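Local coordinates for uncharacterized protein (Bacteroides fragilis, PDB 4FR9), which is of unknown function but is a BLIP-like protein, assigned to a putative beta-lactamase-inhibitor-like family of the PepSY clan, at residues W89-V94 against F107-E112. Numbering follows the deposited sequence. Where two conformers were deposited one is given.
Sequences WVVDDV and FVVTVE
The carbonyl oxygen of Thr110 is gripped by two successive amides of the other strand: Asp92 N lies 2.8 Å from Thr110 O, while Asp93 N, at 3.5 Å from the same Thr110 O, adds a weak bond. Thr110 answers through its own N, which donates to Asp93 O. Two residues thus face one, the signature of a classic beta bulge, and Asp92, with psi at -34°, has the helix-like backbone expected of its first position. Beta-branched Thr110 has one arm for each setting: CG2 touches Asp92 CB, while OG1 hydrogen-bonds Asp118 OD1 on the next strand. Before the bulge the pairing is regular, with Val90 and Glu112 exchanging both backbone bonds; the shorter runs from Glu112 N to Val90 O at 2.8 Å. The bulge interrupts a beta hairpin, strands 90-98 and 105-112, within the antiparallel sheet of this BLIP-like protein. Because of the extra residue, Asp92 turns its side chain toward Glu112. Both its oxygens stand over the face of the Glu112 carboxylate, the planes 89° apart, with Asp92 OD2 2.7 Å from Glu112 OE1. This is one of two modelled positions of Glu112, and a shared proton is only a possibility. Glu112 reaches there with CG between its backbone N and carbonyl carbon (chi1 70°) and an extended chain beyond, passing alongside Val90. On the opposite face, branched valines suit the extended backbone and supply apolar surface: Val91 CG1 meets Val109 CG1 at 4.0 Å, and Val91 CG2 meets Val111 CG1, with Phe81 of helix 75-83 packing against all three. Trp89, just ahead of the strand, provides a broad apolar surface at this end, its CE3 lying 3.6 Å from Val111 CG2, while Tyr86 packs edge-to-face with the indole.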
loop_
_atom_site.group_PDB
_atom_site.type_symbol
_atom_site.label_atom_id
_atom_site.label_comp_id
_atom_site.label_asym_id
_atom_site.label_seq_id
_atom_site.Cartn_x
_atom_site.Cartn_y
_atom_site.Cartn_z
ATOM N N TRP A 89 -8.727 -15.147 -12.875
ATOM C CA TRP A 89 -8.650 -15.456 -11.467
ATOM C C TRP A 89 -9.580 -14.555 -10.668
ATOM O O TRP A 89 -9.895 -13.440 -11.071
ATOM C CB TRP A 89 -7.213 -15.312 -10.961
ATOM C CG TRP A 89 -6.209 -16.337 -11.453
ATOM C CD1 TRP A 89 -6.150 -16.935 -12.685
ATOM C CD2 TRP A 89 -5.083 -16.822 -10.716
ATOM N NE1 TRP A 89 -5.073 -17.785 -12.743
ATOM C CE2 TRP A 89 -4.421 -17.756 -11.538
ATOM C CE3 TRP A 89 -4.615 -16.616 -9.409
ATOM C CZ2 TRP A 89 -3.279 -18.446 -11.111
ATOM C CZ3 TRP A 89 -3.476 -17.311 -8.984
ATOM C CH2 TRP A 89 -2.830 -18.206 -9.837
ATOM N N VAL A 90 -9.991 -15.009 -9.497
ATOM C CA VAL A 90 -10.769 -14.202 -8.603
ATOM C C VAL A 90 -9.879 -13.082 -8.017
ATOM O O VAL A 90 -8.810 -13.348 -7.509
ATOM C CB VAL A 90 -11.375 -15.045 -7.455
ATOM C CG1 VAL A 90 -12.019 -14.161 -6.395
ATOM C CG2 VAL A 90 -12.386 -16.046 -8.015
ATOM N N VAL A 91 -10.386 -11.860 -8.046
ATOM C CA VAL A 91 -9.688 -10.729 -7.447
ATOM C C VAL A 91 -10.123 -10.584 -5.994
ATOM O O VAL A 91 -11.324 -10.384 -5.685
ATOM C CB VAL A 91 -9.933 -9.411 -8.229
ATOM C CG1 VAL A 91 -9.241 -8.228 -7.530
ATOM C CG2 VAL A 91 -9.485 -9.539 -9.700
ATOM N N ASP A 92 -9.137 -10.652 -5.106
ATOM C CA ASP A 92 -9.343 -10.489 -3.687
ATOM C C ASP A 92 -9.129 -9.085 -3.158
ATOM O O ASP A 92 -9.771 -8.685 -2.194
ATOM C CB ASP A 92 -8.403 -11.399 -2.883
ATOM C CG ASP A 92 -8.780 -12.864 -2.964
ATOM O OD1 ASP A 92 -9.923 -13.201 -3.355
ATOM O OD2 ASP A 92 -7.898 -13.679 -2.630
ATOM N N ASP A 93 -8.185 -8.337 -3.729
ATOM C CA ASP A 93 -7.958 -6.970 -3.303
ATOM C C ASP A 93 -7.162 -6.232 -4.356
ATOM O O ASP A 93 -6.543 -6.829 -5.240
ATOM C CB ASP A 93 -7.242 -6.860 -1.952
ATOM C CG ASP A 93 -7.487 -5.518 -1.259
ATOM O OD1 ASP A 93 -8.295 -4.696 -1.766
ATOM O OD2 ASP A 93 -6.889 -5.295 -0.182
ATOM N N VAL A 94 -7.248 -4.915 -4.270
ATOM C CA VAL A 94 -6.557 -3.995 -5.159
ATOM C C VAL A 94 -6.060 -2.826 -4.334
ATOM O O VAL A 94 -6.866 -2.190 -3.655
ATOM C CB VAL A 94 -7.475 -3.492 -6.285
ATOM C CG1 VAL A 94 -6.677 -2.653 -7.242
ATOM C CG2 VAL A 94 -8.163 -4.658 -7.020
ATOM N N PHE A 107 0.863 -0.744 -8.494
ATOM C CA PHE A 107 -0.529 -1.170 -8.295
ATOM C C PHE A 107 -0.508 -2.669 -8.050
ATOM O O PHE A 107 0.051 -3.416 -8.857
ATOM C CB PHE A 107 -1.350 -0.850 -9.528
ATOM C CG PHE A 107 -1.518 0.599 -9.744
ATOM C CD1 PHE A 107 -2.575 1.282 -9.119
ATOM C CD2 PHE A 107 -0.642 1.319 -10.504
ATOM C CE1 PHE A 107 -2.717 2.635 -9.266
ATOM C CE2 PHE A 107 -0.791 2.706 -10.653
ATOM C CZ PHE A 107 -1.837 3.342 -10.038
ATOM N N VAL A 108 -1.130 -3.117 -6.961
ATOM C CA VAL A 108 -1.068 -4.501 -6.557
ATOM C C VAL A 108 -2.458 -5.096 -6.627
ATOM O O VAL A 108 -3.365 -4.652 -5.920
ATOM C CB VAL A 108 -0.461 -4.696 -5.167
ATOM C CG1 VAL A 108 -0.285 -6.165 -4.900
ATOM C CG2 VAL A 108 0.875 -3.957 -5.029
ATOM N N VAL A 109 -2.601 -6.095 -7.476
ATOM C CA VAL A 109 -3.845 -6.837 -7.621
ATOM C C VAL A 109 -3.621 -8.222 -7.013
ATOM O O VAL A 109 -2.734 -8.948 -7.467
ATOM C CB VAL A 109 -4.285 -6.961 -9.097
ATOM C CG1 VAL A 109 -5.639 -7.708 -9.208
ATOM C CG2 VAL A 109 -4.378 -5.614 -9.738
ATOM N N THR A 110 -4.382 -8.564 -5.969
ATOM C CA THR A 110 -4.299 -9.873 -5.343
ATOM C C THR A 110 -5.337 -10.767 -5.969
ATOM O O THR A 110 -6.517 -10.428 -5.964
ATOM C CB THR A 110 -4.550 -9.803 -3.834
ATOM O OG1 THR A 110 -3.694 -8.823 -3.252
ATOM C CG2 THR A 110 -4.380 -11.154 -3.195
ATOM N N VAL A 111 -4.894 -11.887 -6.530
ATOM C CA VAL A 111 -5.732 -12.833 -7.232
ATOM C C VAL A 111 -5.588 -14.222 -6.614
ATOM O O VAL A 111 -4.555 -14.563 -6.048
ATOM C CB VAL A 111 -5.432 -12.898 -8.746
ATOM C CG1 VAL A 111 -5.945 -11.676 -9.469
ATOM C CG2 VAL A 111 -3.970 -13.141 -9.008
ATOM N N GLU A 112 -6.635 -15.016 -6.760
ATOM C CA GLU A 112 -6.580 -16.376 -6.234
ATOM C C GLU A 112 -7.190 -17.391 -7.190
ATOM O O GLU A 112 -8.169 -17.130 -7.888
ATOM C CB GLU A 112 -7.234 -16.448 -4.853
ATOM C CG GLU A 112 -8.756 -16.276 -4.894
ATOM C CD GLU A 112 -9.433 -16.236 -3.519
ATOM O OE1 GLU A 112 -8.725 -16.284 -2.493
ATOM O OE2 GLU A 112 -10.686 -16.137 -3.476
#